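Local coordinates for lactaldehyde dehydrogenase (Escherichia coli, PDB 2IMP), which catalyses the NAD-dependent oxidation of L-lactaldehyde, irreversibly, to L-lactate and also that of glycolaldehyde to glycolate, serving the breakdown of L-fucose and L-rhamnose, at residues A[404-417]-A[429-441]. Numbering follows the deposited sequence.
With SO4 (sulfate ion), chain B.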
ATOM      1  N   ALA A 404     -20.910  -8.968  24.820  1.00 22.16           N
ATOM      2  CA  ALA A 404     -20.067  -9.661  23.858  1.00 21.34           C
ATOM      3  C   ALA A 404     -18.579  -9.315  24.101  1.00 19.74           C
ATOM      4  O   ALA A 404     -17.715 -10.192  24.098  1.00 18.99           O
ATOM      5  CB  ALA A 404     -20.470  -9.279  22.433  1.00 20.54           C
ATOM      6  N   ASN A 405     -18.313  -8.030  24.329  1.00 19.74           N
ATOM      7  CA  ASN A 405     -16.954  -7.574  24.603  1.00 20.70           C
ATOM      8  C   ASN A 405     -16.418  -8.072  25.949  1.00 21.82           C
ATOM      9  O   ASN A 405     -15.210  -8.108  26.170  1.00 23.88           O
ATOM     10  CB  ASN A 405     -16.868  -6.047  24.577  1.00 18.14           C
ATOM     11  CG  ASN A 405     -16.975  -5.485  23.179  1.00 19.31           C
ATOM     12  OD1 ASN A 405     -16.634  -6.155  22.208  1.00 18.44           O
ATOM     13  ND2 ASN A 405     -17.436  -4.246  23.068  1.00 16.94           N
ATOM     14  N   ASP A 406     -17.333  -8.448  26.837  1.00 23.58           N
ATOM     15  CA  ASP A 406     -16.953  -8.955  28.147  1.00 24.10           C
ATOM     16  C   ASP A 406     -16.402 -10.389  28.073  1.00 24.43           C
ATOM     17  O   ASP A 406     -17.041 -11.349  28.509  1.00 23.56           O
ATOM     18  CB  ASP A 406     -18.153  -8.900  29.095  1.00 26.56           C
ATOM     19  CG  ASP A 406     -17.825  -9.432  30.474  1.00 29.58           C
ATOM     20  OD1 ASP A 406     -16.797  -9.009  31.042  1.00 30.31           O
ATOM     21  OD2 ASP A 406     -18.594 -10.269  30.990  1.00 31.88           O
ATOM     22  N   SER A 407     -15.205 -10.500  27.507  1.00 23.64           N
ATOM     23  CA  SER A 407     -14.544 -11.782  27.316  1.00 22.72           C
ATOM     24  C   SER A 407     -13.018 -11.653  27.125  1.00 23.72           C
ATOM     25  O   SER A 407     -12.550 -10.666  26.558  1.00 24.00           O
ATOM     26  CB  SER A 407     -15.150 -12.469  26.083  1.00 21.09           C
ATOM     27  OG  SER A 407     -14.375 -13.573  25.642  1.00 20.46           O
ATOM     28  N   ASP A 408     -12.256 -12.629  27.610  1.00 23.58           N
ATOM     29  CA  ASP A 408     -10.814 -12.587  27.413  1.00 26.15           C
ATOM     30  C   ASP A 408     -10.423 -12.906  25.964  1.00 24.99           C
ATOM     31  O   ASP A 408      -9.265 -12.776  25.575  1.00 27.22           O
ATOM     32  CB  ASP A 408     -10.094 -13.560  28.347  1.00 29.05           C
ATOM     33  CG  ASP A 408     -10.032 -13.056  29.767  1.00 31.91           C
ATOM     34  OD1 ASP A 408      -9.798 -11.843  29.945  1.00 35.12           O
ATOM     35  OD2 ASP A 408     -10.209 -13.867  30.698  1.00 33.09           O
ATOM     36  N   TYR A 409     -11.408 -13.327  25.183  1.00 23.14           N
ATOM     37  CA  TYR A 409     -11.178 -13.647  23.790  1.00 23.15           C
ATOM     38  C   TYR A 409     -11.824 -12.641  22.824  1.00 20.82           C
ATOM     39  O   TYR A 409     -12.888 -12.089  23.111  1.00 19.80           O
ATOM     40  CB  TYR A 409     -11.668 -15.062  23.496  1.00 27.26           C
ATOM     41  CG  TYR A 409     -11.037 -16.092  24.400  1.00 32.01           C
ATOM     42  CD1 TYR A 409     -11.604 -16.406  25.636  1.00 35.30           C
ATOM     43  CD2 TYR A 409      -9.835 -16.706  24.051  1.00 34.49           C
ATOM     44  CE1 TYR A 409     -10.986 -17.307  26.503  1.00 38.21           C
ATOM     45  CE2 TYR A 409      -9.207 -17.604  24.910  1.00 37.08           C
ATOM     46  CZ  TYR A 409      -9.785 -17.899  26.133  1.00 38.16           C
ATOM     47  OH  TYR A 409      -9.157 -18.772  26.993  1.00 40.64           O
ATOM     48  N   GLY A 410     -11.169 -12.410  21.692  1.00 17.48           N
ATOM     49  CA  GLY A 410     -11.687 -11.455  20.731  1.00 17.04           C
ATOM     50  C   GLY A 410     -11.341 -11.801  19.301  1.00 15.71           C
ATOM     51  O   GLY A 410     -10.837 -10.967  18.557  1.00 14.15           O
ATOM     52  N   LEU A 411     -11.607 -13.042  18.916  1.00 15.50           N
ATOM     53  CA  LEU A 411     -11.331 -13.489  17.568  1.00 17.70           C
ATOM     54  C   LEU A 411     -12.488 -13.237  16.568  1.00 18.01           C
ATOM     55  O   LEU A 411     -12.321 -12.501  15.601  1.00 17.76           O
ATOM     56  CB  LEU A 411     -10.974 -14.980  17.583  1.00 20.60           C
ATOM     57  CG  LEU A 411     -10.628 -15.638  16.243  1.00 21.39           C
ATOM     58  CD1 LEU A 411      -9.485 -14.889  15.561  1.00 19.88           C
ATOM     59  CD2 LEU A 411     -10.252 -17.098  16.484  1.00 22.36           C
ATOM     60  N   THR A 412     -13.651 -13.829  16.839  1.00 18.55           N
ATOM     61  CA  THR A 412     -14.809 -13.704  15.957  1.00 18.88           C
ATOM     62  C   THR A 412     -16.128 -13.248  16.630  1.00 18.62           C
ATOM     63  O   THR A 412     -16.402 -13.588  17.778  1.00 18.38           O
ATOM     64  CB  THR A 412     -15.095 -15.053  15.251  1.00 20.47           C
ATOM     65  OG1 THR A 412     -13.908 -15.517  14.598  1.00 23.75           O
ATOM     66  CG2 THR A 412     -16.201 -14.897  14.218  1.00 21.56           C
ATOM     67  N   SER A 413     -16.920 -12.483  15.887  1.00 18.93           N
ATOM     68  CA  SER A 413     -18.216 -11.990  16.349  1.00 19.04           C
ATOM     69  C   SER A 413     -19.254 -11.893  15.204  1.00 19.72           C
ATOM     70  O   SER A 413     -18.892 -11.951  14.026  1.00 16.49           O
ATOM     71  CB  SER A 413     -18.066 -10.608  16.997  1.00 17.01           C
ATOM     72  OG  SER A 413     -17.699  -9.627  16.043  1.00 19.42           O
ATOM     73  N   SER A 414     -20.527 -11.743  15.560  1.00 19.63           N
ATOM     74  CA  SER A 414     -21.576 -11.630  14.556  1.00 20.63           C
ATOM     75  C   SER A 414     -22.867 -10.945  15.039  1.00 21.81           C
ATOM     76  O   SER A 414     -23.212 -10.996  16.221  1.00 20.75           O
ATOM     77  CB  SER A 414     -21.929 -13.013  14.000  1.00 21.09           C
ATOM     78  OG  SER A 414     -22.597 -13.804  14.965  1.00 23.23           O
ATOM     79  N   ILE A 415     -23.565 -10.308  14.108  1.00 22.12           N
ATOM     80  CA  ILE A 415     -24.817  -9.642  14.423  1.00 22.83           C
ATOM     81  C   ILE A 415     -25.839  -9.702  13.273  1.00 26.04           C
ATOM     82  O   ILE A 415     -25.467  -9.691  12.097  1.00 25.93           O
ATOM     83  CB  ILE A 415     -24.584  -8.163  14.816  1.00 20.62           C
ATOM     84  CG1 ILE A 415     -25.902  -7.537  15.281  1.00 21.14           C
ATOM     85  CG2 ILE A 415     -23.999  -7.395  13.646  1.00 19.32           C
ATOM     86  CD1 ILE A 415     -25.769  -6.134  15.836  1.00 18.16           C
ATOM     87  N   TYR A 416     -27.116  -9.785  13.638  1.00 28.28           N
ATOM     88  CA  TYR A 416     -28.202  -9.848  12.666  1.00 28.08           C
ATOM     89  C   TYR A 416     -29.224  -8.723  12.843  1.00 29.90           C
ATOM     90  O   TYR A 416     -29.912  -8.641  13.856  1.00 30.37           O
ATOM     91  CB  TYR A 416     -28.896 -11.202  12.752  1.00 28.69           C
ATOM     92  CG  TYR A 416     -27.929 -12.347  12.619  1.00 28.32           C
ATOM     93  CD1 TYR A 416     -27.129 -12.732  13.693  1.00 30.90           C
ATOM     94  CD2 TYR A 416     -27.757 -13.001  11.400  1.00 30.40           C
ATOM     95  CE1 TYR A 416     -26.175 -13.737  13.558  1.00 31.22           C
ATOM     96  CE2 TYR A 416     -26.803 -14.008  11.254  1.00 31.26           C
ATOM     97  CZ  TYR A 416     -26.016 -14.368  12.338  1.00 31.98           C
ATOM     98  OH  TYR A 416     -25.055 -15.344  12.201  1.00 35.38           O
ATOM     99  N   THR A 417     -29.299  -7.859  11.841  1.00 31.43           N
ATOM    100  CA  THR A 417     -30.192  -6.718  11.876  1.00 32.69           C
ATOM    101  C   THR A 417     -30.389  -6.110  10.478  1.00 33.79           C
ATOM    102  O   THR A 417     -29.678  -6.468   9.536  1.00 32.31           O
ATOM    103  CB  THR A 417     -29.621  -5.631  12.820  1.00 33.19           C
ATOM    104  OG1 THR A 417     -30.482  -4.488  12.839  1.00 33.21           O
ATOM    105  CG2 THR A 417     -28.240  -5.202  12.350  1.00 33.01           C
ATOM    106  N   GLY A 429     -18.571  -0.716  17.918  1.00 21.61           N
ATOM    107  CA  GLY A 429     -18.523  -1.133  19.311  1.00 20.24           C
ATOM    108  C   GLY A 429     -17.918  -2.494  19.617  1.00 19.08           C
ATOM    109  O   GLY A 429     -17.339  -2.686  20.687  1.00 19.12           O
ATOM    110  N   LEU A 430     -18.055  -3.442  18.696  1.00 15.82           N
ATOM    111  CA  LEU A 430     -17.512  -4.784  18.899  1.00 17.11           C
ATOM    112  C   LEU A 430     -15.963  -4.870  18.833  1.00 16.15           C
ATOM    113  O   LEU A 430     -15.349  -4.520  17.823  1.00 17.96           O
ATOM    114  CB  LEU A 430     -18.138  -5.754  17.883  1.00 14.54           C
ATOM    115  CG  LEU A 430     -19.603  -6.104  18.181  1.00 17.33           C
ATOM    116  CD1 LEU A 430     -20.229  -6.880  17.040  1.00 15.30           C
ATOM    117  CD2 LEU A 430     -19.661  -6.917  19.461  1.00 15.35           C
ATOM    118  N   LYS A 431     -15.351  -5.339  19.912  1.00 15.10           N
ATOM    119  CA  LYS A 431     -13.899  -5.461  19.966  1.00 15.05           C
ATOM    120  C   LYS A 431     -13.377  -6.874  19.589  1.00 14.66           C
ATOM    121  O   LYS A 431     -12.904  -7.630  20.435  1.00 12.65           O
ATOM    122  CB  LYS A 431     -13.416  -5.054  21.361  1.00 14.66           C
ATOM    123  CG  LYS A 431     -13.782  -3.614  21.704  1.00 19.23           C
ATOM    124  CD  LYS A 431     -13.513  -3.273  23.162  1.00 25.37           C
ATOM    125  CE  LYS A 431     -14.021  -1.869  23.485  1.00 29.08           C
ATOM    126  NZ  LYS A 431     -13.904  -1.502  24.925  1.00 30.94           N
ATOM    127  N   PHE A 432     -13.485  -7.194  18.303  1.00 14.26           N
ATOM    128  CA  PHE A 432     -13.064  -8.480  17.768  1.00 14.44           C
ATOM    129  C   PHE A 432     -12.284  -8.380  16.440  1.00 12.68           C
ATOM    130  O   PHE A 432     -12.433  -7.411  15.697  1.00 14.81           O
ATOM    131  CB  PHE A 432     -14.291  -9.384  17.566  1.00 14.79           C
ATOM    132  CG  PHE A 432     -14.986  -9.766  18.845  1.00 17.50           C
ATOM    133  CD1 PHE A 432     -15.728  -8.829  19.560  1.00 16.12           C
ATOM    134  CD2 PHE A 432     -14.844 -11.047  19.370  1.00 17.12           C
ATOM    135  CE1 PHE A 432     -16.325  -9.168  20.768  1.00 15.98           C
ATOM    136  CE2 PHE A 432     -15.440 -11.394  20.581  1.00 15.62           C
ATOM    137  CZ  PHE A 432     -16.171 -10.452  21.283  1.00 13.96           C
ATOM    138  N   GLY A 433     -11.458  -9.381  16.159  1.00 12.86           N
ATOM    139  CA  GLY A 433     -10.685  -9.375  14.928  1.00  9.34           C
ATOM    140  C   GLY A 433     -11.576  -9.585  13.718  1.00 11.36           C
ATOM    141  O   GLY A 433     -11.184  -9.296  12.585  1.00 10.24           O
ATOM    142  N   GLU A 434     -12.778 -10.096  13.964  1.00  9.84           N
ATOM    143  CA  GLU A 434     -13.743 -10.347  12.904  1.00 13.31           C
ATOM    144  C   GLU A 434     -15.210 -10.134  13.325  1.00 14.77           C
ATOM    145  O   GLU A 434     -15.614 -10.487  14.438  1.00 16.41           O
ATOM    146  CB  GLU A 434     -13.613 -11.783  12.381  1.00 14.82           C
ATOM    147  CG  GLU A 434     -12.239 -12.173  11.873  1.00 18.11           C
ATOM    148  CD  GLU A 434     -12.176 -13.637  11.464  1.00 18.56           C
ATOM    149  OE1 GLU A 434     -12.865 -14.462  12.103  1.00 18.79           O
ATOM    150  OE2 GLU A 434     -11.429 -13.959  10.518  1.00 16.76           O
ATOM    151  N   THR A 435     -15.989  -9.552  12.423  1.00 14.49           N
ATOM    152  CA  THR A 435     -17.404  -9.330  12.661  1.00 14.77           C
ATOM    153  C   THR A 435     -18.260  -9.701  11.439  1.00 15.14           C
ATOM    154  O   THR A 435     -18.157  -9.069  10.384  1.00 16.76           O
ATOM    155  CB  THR A 435     -17.714  -7.858  13.028  1.00 14.94           C
ATOM    156  OG1 THR A 435     -17.052  -7.510  14.249  1.00 16.59           O
ATOM    157  CG2 THR A 435     -19.218  -7.669  13.219  1.00 15.75           C
ATOM    158  N   TYR A 436     -19.076 -10.735  11.588  1.00 16.24           N
ATOM    159  CA  TYR A 436     -19.946 -11.169  10.505  1.00 17.14           C
ATOM    160  C   TYR A 436     -21.357 -10.579  10.593  1.00 17.74           C
ATOM    161  O   TYR A 436     -22.019 -10.681  11.625  1.00 17.91           O
ATOM    162  CB  TYR A 436     -20.047 -12.694  10.473  1.00 16.31           C
ATOM    163  CG  TYR A 436     -18.744 -13.377  10.166  1.00 17.98           C
ATOM    164  CD1 TYR A 436     -17.826 -13.652  11.175  1.00 18.81           C
ATOM    165  CD2 TYR A 436     -18.413 -13.726   8.857  1.00 18.77           C
ATOM    166  CE1 TYR A 436     -16.608 -14.264  10.891  1.00 20.15           C
ATOM    167  CE2 TYR A 436     -17.200 -14.335   8.560  1.00 18.27           C
ATOM    168  CZ  TYR A 436     -16.301 -14.600   9.582  1.00 20.73           C
ATOM    169  OH  TYR A 436     -15.097 -15.199   9.296  1.00 20.85           O
ATOM    170  N   ILE A 437     -21.793  -9.956   9.507  1.00 17.04           N
ATOM    171  CA  ILE A 437     -23.112  -9.356   9.460  1.00 19.22           C
ATOM    172  C   ILE A 437     -24.106 -10.095   8.531  1.00 20.54           C
ATOM    173  O   ILE A 437     -23.881 -10.209   7.321  1.00 18.89           O
ATOM    174  CB  ILE A 437     -23.013  -7.882   9.035  1.00 18.87           C
ATOM    175  CG1 ILE A 437     -22.089  -7.137  10.004  1.00 19.67           C
ATOM    176  CG2 ILE A 437     -24.402  -7.243   9.025  1.00 19.16           C
ATOM    177  CD1 ILE A 437     -21.906  -5.675   9.674  1.00 23.24           C
ATOM    178  N   ASN A 438     -25.188 -10.590   9.127  1.00 20.84           N
ATOM    179  CA  ASN A 438     -26.230 -11.314   8.407  1.00 22.48           C
ATOM    180  C   ASN A 438     -25.748 -12.485   7.519  1.00 23.79           C
ATOM    181  O   ASN A 438     -26.147 -12.615   6.363  1.00 24.91           O
ATOM    182  CB  ASN A 438     -27.070 -10.341   7.575  1.00 21.85           C
ATOM    183  CG  ASN A 438     -27.861  -9.373   8.438  1.00 22.55           C
ATOM    184  OD1 ASN A 438     -28.348  -9.736   9.510  1.00 20.95           O
ATOM    185  ND2 ASN A 438     -28.002  -8.140   7.969  1.00 21.26           N
ATOM    186  N   ARG A 439     -24.890 -13.318   8.096  1.00 24.67           N
ATOM    187  CA  ARG A 439     -24.344 -14.506   7.450  1.00 25.17           C
ATOM    188  C   ARG A 439     -23.598 -15.395   8.459  1.00 26.44           C
ATOM    189  O   ARG A 439     -23.355 -14.972   9.588  1.00 27.62           O
ATOM    190  CB  ARG A 439     -23.394 -14.135   6.303  1.00 24.10           C
ATOM    191  CG  ARG A 439     -22.212 -13.270   6.710  1.00 23.49           C
ATOM    192  CD  ARG A 439     -20.992 -13.523   5.814  1.00 25.15           C
ATOM    193  NE  ARG A 439     -20.348 -14.801   6.121  1.00 22.85           N
ATOM    194  CZ  ARG A 439     -19.217 -15.237   5.568  1.00 23.92           C
ATOM    195  NH1 ARG A 439     -18.580 -14.502   4.662  1.00 20.31           N
ATOM    196  NH2 ARG A 439     -18.716 -16.414   5.931  1.00 22.72           N
ATOM    197  N   GLU A 440     -23.242 -16.611   8.058  1.00 27.80           N
ATOM    198  CA  GLU A 440     -22.543 -17.505   8.968  1.00 29.45           C
ATOM    199  C   GLU A 440     -21.026 -17.220   9.106  1.00 30.26           C
ATOM    200  O   GLU A 440     -20.427 -16.583   8.240  1.00 29.66           O
ATOM    201  CB  GLU A 440     -22.777 -18.966   8.555  1.00 30.66           C
ATOM    202  CG  GLU A 440     -21.972 -19.472   7.367  1.00 32.28           C
ATOM    203  CD  GLU A 440     -22.274 -18.743   6.074  1.00 35.42           C
ATOM    204  OE1 GLU A 440     -23.410 -18.250   5.897  1.00 37.90           O
ATOM    205  OE2 GLU A 440     -21.370 -18.681   5.221  1.00 36.99           O
ATOM    206  N   ASN A 441     -20.430 -17.691  10.198  1.00 30.30           N
ATOM    207  CA  ASN A 441     -19.010 -17.469  10.446  1.00 31.67           C
ATOM    208  C   ASN A 441     -18.044 -18.411   9.685  1.00 31.80           C
ATOM    209  O   ASN A 441     -18.077 -19.630   9.867  1.00 33.70           O
ATOM    210  CB  ASN A 441     -18.707 -17.576  11.946  1.00 32.79           C
ATOM    211  CG  ASN A 441     -19.621 -16.716  12.796  1.00 33.45           C
ATOM    212  OD1 ASN A 441     -19.922 -15.579  12.449  1.00 36.70           O
ATOM    213  ND2 ASN A 441     -20.057 -17.259  13.929  1.00 35.09           N
TER
HETATM  214  S   SO4 B 509     -13.950 -14.972  20.223  1.00 46.16           S
HETATM  215  O1  SO4 B 509     -13.543 -15.650  21.459  1.00 50.25           O
HETATM  216  O2  SO4 B 509     -13.490 -15.752  19.057  1.00 50.62           O
HETATM  217  O3  SO4 B 509     -15.406 -14.816  20.188  1.00 51.16           O
HETATM  218  O4  SO4 B 509     -13.370 -13.631  20.220  1.00 51.14           O
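Ser413 and Tyr436 give the parallel ladder its straightest bond: Tyr436 N donates to Ser413 O at 2.7 Å and 171° at the hydrogen. Tyr436 O then receives Ile415 N, and Ile415 O receives Asn438 N, the alternation expected of parallel strands, here 412-416 and 434-437 with axes 23° apart.

Among side-chain bonds, Asn405 ties the end of helix 397-405 to the turn after helix 420-429: ND2 donates to Gly429 O at 2.8 Å, nearly in the amide plane, while OD1 accepts from Lys431 N at 2.8 Å. With an alanine here, Gly429 O and Lys431 N would probably lose these mates and the turn into Phe432 be less firmly fixed. Asn438 instead prolongs the ladder, gripping both backbone polar atoms of Thr417: ND2 meets Thr417 O at 2.8 Å, the straighter bond, and OD1 accepts Thr417 N on a lone pair. Hydroxyls form a relay in which Thr435 OG1 donates to Ser413 OG; set between the backbone N and the carbonyl carbon (chi1 67°), this OG reaches Glu434 O as donor. Thr412 OG1 donates to Glu434 OE1 at 2.9 Å, and Glu434 OE2 is hydrogen-bonded to lactate-binding His449, making Glu434 a probable second-shell support.

In the apolar packing, Ser413 CB sits over one face of Phe432, 4.0 Å from the ring centroid, a CH-pi contact. The Ile415 and Ile437 side chains lie side by side, CG2 of Ile415 4.1 Å from CG1 of Ile437.

The two strands and helix 420-429 form a beta-alpha-beta unit. Strand 257-260 flanks 412-416 within the sheet, and strand 434-437 pairs with a strand of a second subunit, carrying the sheet across the interface.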